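Local coordinates for protein CDA peptide synthetase I (Streptomyces coelicolor, PDB 5DU9) that is a nonribosomal peptide synthetase, represented here by its condensation domain, at residues L239-P250 with S403-Q414. The protein carries 1 engineered substitution. Sequence-based numbering, arbitrary orientation.
Sequences LAPTVRSLGLPP and SGLRVDFEGNPQ
Strands 242-248 and 404-411 run antiparallel, their axes 161° apart, and pair through Thr242-Gly411, Arg244-Phe409, Leu246-Val407 and Leu248-Leu405, each bonded in both directions. The non-hydrogen-bonded positions between them illustrate how side chains can tie two strands together as well, here Ser245 with Asp408 and with its diagonal neighbour Arg406. Ser245 turns OG anti to its backbone N (chi1 -174°), and there the hydroxyl donates to Asp408 OD1 at 2.7 Å, on the syn side but well out of the carboxylate plane. The same OG accepts from Arg406 NE at 2.8 Å, close to the guanidinium plane; the hydroxyl thus joins the guanidinium to the carboxylate, accepting from one and donating to the other. A bend at chi2 (107°) folds Arg406 back over the partner strand, and the centre of its guanidinium lies over Gly247 N. A water bridges Arg406 NH2 and Ser245 O. Farther along this face, Val243 CG1 rests 3.4 Å from Asp408 OD2. Just before the strand, the Pro241 ring flanks Glu410, with Pro241 CB 3.5 Å from Glu410 CB. On the other face Leu248 CD1 crosses to Val407 CG2 at 3.7 Å. Strand 242-248 is an outermost strand of a four-stranded mixed sheet, with 404-411 between it and 393-398. Helix 418-437 packs on Leu246, Leu248 and Phe409, helix 250-263 on Leu405, and Glu410 reaches Ser387 of the (2S)-2-amino-N-butyl-propanamide pocket and Asn394 of strand 393-398.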
ATOM      1  N   LEU A 239       6.888   7.208 -11.200  1.00 23.03           N
ATOM      2  CA  LEU A 239       5.912   6.921 -12.246  1.00 21.60           C
ATOM      3  C   LEU A 239       5.007   5.773 -11.827  1.00 20.49           C
ATOM      4  O   LEU A 239       5.410   4.916 -11.050  1.00 19.43           O
ATOM      5  CB  LEU A 239       6.617   6.556 -13.554  1.00 23.80           C
ATOM      6  CG  LEU A 239       7.535   7.608 -14.182  1.00 25.56           C
ATOM      7  CD1 LEU A 239       8.289   7.002 -15.355  1.00 29.45           C
ATOM      8  CD2 LEU A 239       6.745   8.831 -14.621  1.00 30.34           C
ATOM      9  N   ALA A 240       3.794   5.744 -12.368  1.00 22.83           N
ATOM     10  CA  ALA A 240       2.901   4.614 -12.146  1.00 20.88           C
ATOM     11  C   ALA A 240       3.613   3.353 -12.618  1.00 20.19           C
ATOM     12  O   ALA A 240       4.200   3.348 -13.696  1.00 21.36           O
ATOM     13  CB  ALA A 240       1.584   4.799 -12.883  1.00 24.75           C
ATOM     14  N   PRO A 241       3.589   2.291 -11.800  1.00 19.48           N
ATOM     15  CA  PRO A 241       4.376   1.101 -12.132  1.00 20.20           C
ATOM     16  C   PRO A 241       3.739   0.177 -13.156  1.00 24.25           C
ATOM     17  O   PRO A 241       2.517   0.143 -13.319  1.00 21.46           O
ATOM     18  CB  PRO A 241       4.488   0.380 -10.788  1.00 17.64           C
ATOM     19  CG  PRO A 241       3.237   0.758 -10.068  1.00 17.77           C
ATOM     20  CD  PRO A 241       2.980   2.187 -10.461  1.00 17.74           C
ATOM     21  N   THR A 242       4.597  -0.555 -13.853  1.00 20.53           N
ATOM     22  CA  THR A 242       4.201  -1.786 -14.508  1.00 21.02           C
ATOM     23  C   THR A 242       4.133  -2.832 -13.414  1.00 22.31           C
ATOM     24  O   THR A 242       5.073  -2.964 -12.635  1.00 18.95           O
ATOM     25  CB  THR A 242       5.195  -2.208 -15.595  1.00 22.28           C
ATOM     26  OG1 THR A 242       5.273  -1.183 -16.593  1.00 24.12           O
ATOM     27  CG2 THR A 242       4.766  -3.517 -16.241  1.00 22.88           C
ATOM     28  N   VAL A 243       3.024  -3.561 -13.344  1.00 19.57           N
ATOM     29  CA  VAL A 243       2.791  -4.483 -12.239  1.00 18.42           C
ATOM     30  C   VAL A 243       2.749  -5.917 -12.739  1.00 18.94           C
ATOM     31  O   VAL A 243       2.001  -6.243 -13.664  1.00 23.24           O
ATOM     32  CB  VAL A 243       1.476  -4.153 -11.498  1.00 19.73           C
ATOM     33  CG1 VAL A 243       1.275  -5.082 -10.309  1.00 19.74           C
ATOM     34  CG2 VAL A 243       1.471  -2.702 -11.040  1.00 18.49           C
ATOM     35  N   ARG A 244       3.576  -6.766 -12.134  1.00 18.35           N
ATOM     36  CA  ARG A 244       3.542  -8.193 -12.415  1.00 19.84           C
ATOM     37  C   ARG A 244       3.301  -8.938 -11.117  1.00 17.63           C
ATOM     38  O   ARG A 244       3.977  -8.711 -10.109  1.00 17.57           O
ATOM     39  CB  ARG A 244       4.836  -8.655 -13.089  1.00 23.32           C
ATOM     40  CG  ARG A 244       4.979  -8.176 -14.531  1.00 21.00           C
ATOM     41  CD  ARG A 244       3.898  -8.766 -15.439  1.00 23.10           C
ATOM     42  NE  ARG A 244       4.009  -8.289 -16.817  1.00 31.23           N
ATOM     43  CZ  ARG A 244       3.409  -7.200 -17.294  1.00 27.88           C
ATOM     44  NH1 ARG A 244       2.642  -6.448 -16.511  1.00 27.54           N
ATOM     45  NH2 ARG A 244       3.575  -6.862 -18.567  1.00 31.10           N
ATOM     46  N   SER A 245       2.315  -9.826 -11.155  1.00 18.18           N
ATOM     47  CA  SER A 245       1.833 -10.488  -9.953  1.00 17.04           C
ATOM     48  C   SER A 245       2.079 -11.989 -10.033  1.00 20.14           C
ATOM     49  O   SER A 245       1.855 -12.609 -11.071  1.00 22.70           O
ATOM     50  CB  SER A 245       0.344 -10.193  -9.759  1.00 21.32           C
ATOM     51  OG  SER A 245      -0.119 -10.716  -8.528  1.00 28.17           O
ATOM     52  N   LEU A 246       2.548 -12.558  -8.929  1.00 19.75           N
ATOM     53  CA  LEU A 246       2.831 -13.986  -8.848  1.00 22.00           C
ATOM     54  C   LEU A 246       2.106 -14.576  -7.653  1.00 19.11           C
ATOM     55  O   LEU A 246       2.316 -14.145  -6.526  1.00 18.76           O
ATOM     56  CB  LEU A 246       4.337 -14.235  -8.735  1.00 23.13           C
ATOM     57  CG  LEU A 246       4.795 -15.674  -8.490  1.00 24.20           C
ATOM     58  CD1 LEU A 246       4.337 -16.588  -9.614  1.00 26.90           C
ATOM     59  CD2 LEU A 246       6.302 -15.732  -8.334  1.00 24.24           C
ATOM     60  N   GLY A 247       1.242 -15.550  -7.912  1.00 20.85           N
ATOM     61  CA  GLY A 247       0.543 -16.252  -6.851  1.00 21.38           C
ATOM     62  C   GLY A 247       1.353 -17.420  -6.329  1.00 20.51           C
ATOM     63  O   GLY A 247       1.824 -18.255  -7.109  1.00 20.48           O
ATOM     64  N   LEU A 248       1.514 -17.466  -5.008  1.00 17.32           N
ATOM     65  CA  LEU A 248       2.245 -18.533  -4.333  1.00 19.19           C
ATOM     66  C   LEU A 248       1.302 -19.289  -3.407  1.00 16.19           C
ATOM     67  O   LEU A 248       0.789 -18.715  -2.449  1.00 18.00           O
ATOM     68  CB  LEU A 248       3.416 -17.972  -3.527  1.00 17.29           C
ATOM     69  CG  LEU A 248       4.447 -17.141  -4.290  1.00 19.81           C
ATOM     70  CD1 LEU A 248       5.487 -16.608  -3.320  1.00 20.59           C
ATOM     71  CD2 LEU A 248       5.103 -17.959  -5.392  1.00 21.26           C
ATOM     72  N   PRO A 249       1.065 -20.580  -3.683  1.00 18.77           N
ATOM     73  CA  PRO A 249       0.177 -21.324  -2.789  1.00 19.25           C
ATOM     74  C   PRO A 249       0.858 -21.661  -1.465  1.00 18.00           C
ATOM     75  O   PRO A 249       2.074 -21.518  -1.359  1.00 17.14           O
ATOM     76  CB  PRO A 249      -0.136 -22.587  -3.585  1.00 20.39           C
ATOM     77  CG  PRO A 249       1.065 -22.793  -4.428  1.00 24.18           C
ATOM     78  CD  PRO A 249       1.547 -21.417  -4.796  1.00 20.84           C
ATOM     79  N   PRO A 250       0.083 -22.097  -0.464  1.00 17.11           N
ATOM     80  CA  PRO A 250       0.638 -22.445   0.852  1.00 19.93           C
ATOM     81  C   PRO A 250       1.802 -23.442   0.795  1.00 21.41           C
ATOM     82  O   PRO A 250       2.708 -23.357   1.624  1.00 18.83           O
ATOM     83  CB  PRO A 250      -0.564 -23.052   1.581  1.00 22.83           C
ATOM     84  CG  PRO A 250      -1.737 -22.369   0.975  1.00 24.73           C
ATOM     85  CD  PRO A 250      -1.389 -22.176  -0.476  1.00 19.49           C
ATOM     86  N   SER A 403      -1.883 -19.066   4.362  1.00 15.97           N
ATOM     87  CA  SER A 403      -2.980 -18.968   3.396  1.00 19.12           C
ATOM     88  C   SER A 403      -2.485 -18.806   1.960  1.00 22.70           C
ATOM     89  O   SER A 403      -3.268 -18.916   1.011  1.00 22.37           O
ATOM     90  CB  SER A 403      -3.900 -17.798   3.755  1.00 22.77           C
ATOM     91  OG  SER A 403      -3.259 -16.545   3.559  1.00 22.74           O
ATOM     92  N   GLY A 404      -1.189 -18.552   1.805  1.00 15.87           N
ATOM     93  CA  GLY A 404      -0.609 -18.305   0.497  1.00 16.42           C
ATOM     94  C   GLY A 404      -0.437 -16.819   0.264  1.00 18.16           C
ATOM     95  O   GLY A 404      -1.029 -16.002   0.972  1.00 15.82           O
ATOM     96  N   LEU A 405       0.364 -16.473  -0.739  1.00 13.73           N
ATOM     97  CA  LEU A 405       0.733 -15.085  -0.988  1.00 15.59           C
ATOM     98  C   LEU A 405       0.506 -14.680  -2.432  1.00 14.75           C
ATOM     99  O   LEU A 405       0.597 -15.497  -3.344  1.00 17.95           O
ATOM    100  CB  LEU A 405       2.204 -14.855  -0.639  1.00 15.24           C
ATOM    101  CG  LEU A 405       2.592 -14.996   0.830  1.00 12.00           C
ATOM    102  CD1 LEU A 405       4.106 -15.095   0.978  1.00 17.55           C
ATOM    103  CD2 LEU A 405       2.057 -13.829   1.640  1.00 16.98           C
ATOM    104  N   ARG A 406       0.209 -13.402  -2.622  1.00 13.66           N
ATOM    105  CA  ARG A 406       0.349 -12.776  -3.923  1.00 14.39           C
ATOM    106  C   ARG A 406       1.512 -11.809  -3.820  1.00 15.20           C
ATOM    107  O   ARG A 406       1.522 -10.938  -2.952  1.00 16.83           O
ATOM    108  CB  ARG A 406      -0.933 -12.056  -4.346  1.00 22.01           C
ATOM    109  CG  ARG A 406      -1.016 -11.790  -5.841  1.00 34.80           C
ATOM    110  CD  ARG A 406      -2.034 -12.699  -6.515  1.00 43.00           C
ATOM    111  NE  ARG A 406      -1.752 -12.888  -7.937  1.00 41.64           N
ATOM    112  CZ  ARG A 406      -2.053 -13.986  -8.628  1.00 45.34           C
ATOM    113  NH1 ARG A 406      -2.647 -15.015  -8.036  1.00 35.00           N
ATOM    114  NH2 ARG A 406      -1.752 -14.060  -9.918  1.00 60.27           N
ATOM    115  N   VAL A 407       2.501 -11.991  -4.689  1.00 14.43           N
ATOM    116  CA  VAL A 407       3.676 -11.132  -4.716  1.00 15.85           C
ATOM    117  C   VAL A 407       3.612 -10.259  -5.955  1.00 13.92           C
ATOM    118  O   VAL A 407       3.626 -10.764  -7.076  1.00 17.64           O
ATOM    119  CB  VAL A 407       4.981 -11.951  -4.726  1.00 16.19           C
ATOM    120  CG1 VAL A 407       6.199 -11.032  -4.746  1.00 18.75           C
ATOM    121  CG2 VAL A 407       5.030 -12.892  -3.529  1.00 16.64           C
ATOM    122  N   ASP A 408       3.525  -8.948  -5.746  1.00 13.62           N
ATOM    123  CA  ASP A 408       3.496  -7.995  -6.850  1.00 15.19           C
ATOM    124  C   ASP A 408       4.820  -7.250  -6.934  1.00 13.93           C
ATOM    125  O   ASP A 408       5.266  -6.649  -5.954  1.00 16.91           O
ATOM    126  CB  ASP A 408       2.351  -6.994  -6.678  1.00 18.34           C
ATOM    127  CG  ASP A 408       1.005  -7.559  -7.096  1.00 24.92           C
ATOM    128  OD1 ASP A 408       0.807  -8.780  -6.968  1.00 22.31           O
ATOM    129  OD2 ASP A 408       0.150  -6.778  -7.566  1.00 35.48           O
ATOM    130  N   PHE A 409       5.454  -7.318  -8.098  1.00 14.83           N
ATOM    131  CA  PHE A 409       6.601  -6.475  -8.398  1.00 15.11           C
ATOM    132  C   PHE A 409       6.107  -5.304  -9.226  1.00 15.73           C
ATOM    133  O   PHE A 409       5.626  -5.482 -10.344  1.00 17.37           O
ATOM    134  CB  PHE A 409       7.691  -7.252  -9.139  1.00 15.91           C
ATOM    135  CG  PHE A 409       8.691  -7.913  -8.227  1.00 15.37           C
ATOM    136  CD1 PHE A 409       8.279  -8.567  -7.079  1.00 14.46           C
ATOM    137  CD2 PHE A 409      10.045  -7.892  -8.530  1.00 17.42           C
ATOM    138  CE1 PHE A 409       9.198  -9.176  -6.240  1.00 15.98           C
ATOM    139  CE2 PHE A 409      10.968  -8.498  -7.692  1.00 16.16           C
ATOM    140  CZ  PHE A 409      10.543  -9.142  -6.550  1.00 14.84           C
ATOM    141  N   GLU A 410       6.204  -4.114  -8.649  1.00 15.69           N
ATOM    142  CA  GLU A 410       5.756  -2.890  -9.293  1.00 15.89           C
ATOM    143  C   GLU A 410       6.971  -2.088  -9.723  1.00 16.67           C
ATOM    144  O   GLU A 410       7.637  -1.472  -8.890  1.00 18.71           O
ATOM    145  CB  GLU A 410       4.880  -2.075  -8.342  1.00 15.13           C
ATOM    146  CG  GLU A 410       3.757  -2.872  -7.696  1.00 14.51           C
ATOM    147  CD  GLU A 410       2.859  -2.021  -6.813  1.00 15.48           C
ATOM    148  OE1 GLU A 410       3.355  -1.039  -6.226  1.00 18.80           O
ATOM    149  OE2 GLU A 410       1.655  -2.338  -6.700  1.00 18.27           O
ATOM    150  N   GLY A 411       7.258  -2.108 -11.019  1.00 17.76           N
ATOM    151  CA  GLY A 411       8.463  -1.495 -11.549  1.00 18.63           C
ATOM    152  C   GLY A 411       8.216  -0.210 -12.308  1.00 21.84           C
ATOM    153  O   GLY A 411       7.256  -0.101 -13.074  1.00 21.43           O
ATOM    154  N   ASN A 412       9.091   0.768 -12.092  1.00 19.86           N
ATOM    155  CA  ASN A 412       9.119   1.966 -12.915  1.00 22.89           C
ATOM    156  C   ASN A 412       9.323   1.552 -14.375  1.00 23.67           C
ATOM    157  O   ASN A 412      10.278   0.842 -14.684  1.00 25.67           O
ATOM    158  CB  ASN A 412      10.230   2.910 -12.450  1.00 21.35           C
ATOM    159  CG  ASN A 412      10.309   4.183 -13.280  1.00 22.72           C
ATOM    160  OD1 ASN A 412      10.585   4.146 -14.477  1.00 25.12           O
ATOM    161  ND2 ASN A 412      10.076   5.319 -12.638  1.00 23.74           N
ATOM    162  N   PRO A 413       8.425   1.982 -15.278  1.00 23.49           N
ATOM    163  CA  PRO A 413       8.476   1.471 -16.655  1.00 25.01           C
ATOM    164  C   PRO A 413       9.691   1.933 -17.459  1.00 27.09           C
ATOM    165  O   PRO A 413       9.965   1.355 -18.511  1.00 32.24           O
ATOM    166  CB  PRO A 413       7.182   2.007 -17.274  1.00 32.04           C
ATOM    167  CG  PRO A 413       6.827   3.195 -16.460  1.00 46.42           C
ATOM    168  CD  PRO A 413       7.278   2.882 -15.067  1.00 26.33           C
ATOM    169  N   GLN A 414      10.399   2.951 -16.983  1.00 27.97           N
ATOM    170  CA  GLN A 414      11.625   3.392 -17.646  1.00 33.56           C
ATOM    171  C   GLN A 414      12.826   2.563 -17.187  1.00 35.12           C
ATOM    172  O   GLN A 414      13.918   2.680 -17.744  1.00 44.92           O
ATOM    173  CB  GLN A 414      11.880   4.877 -17.379  1.00 28.79           C
ATOM    174  CG  GLN A 414      10.831   5.802 -17.976  1.00 35.61           C
ATOM    175  CD  GLN A 414      11.097   7.263 -17.670  1.00 56.61           C
ATOM    176  OE1 GLN A 414      11.989   7.595 -16.889  1.00 56.80           O
ATOM    177  NE2 GLN A 414      10.321   8.147 -18.288  1.00 52.57           N
TER
HETATM  178  O   HOH W   1      -0.888 -12.423 -12.593  1.00 38.95           O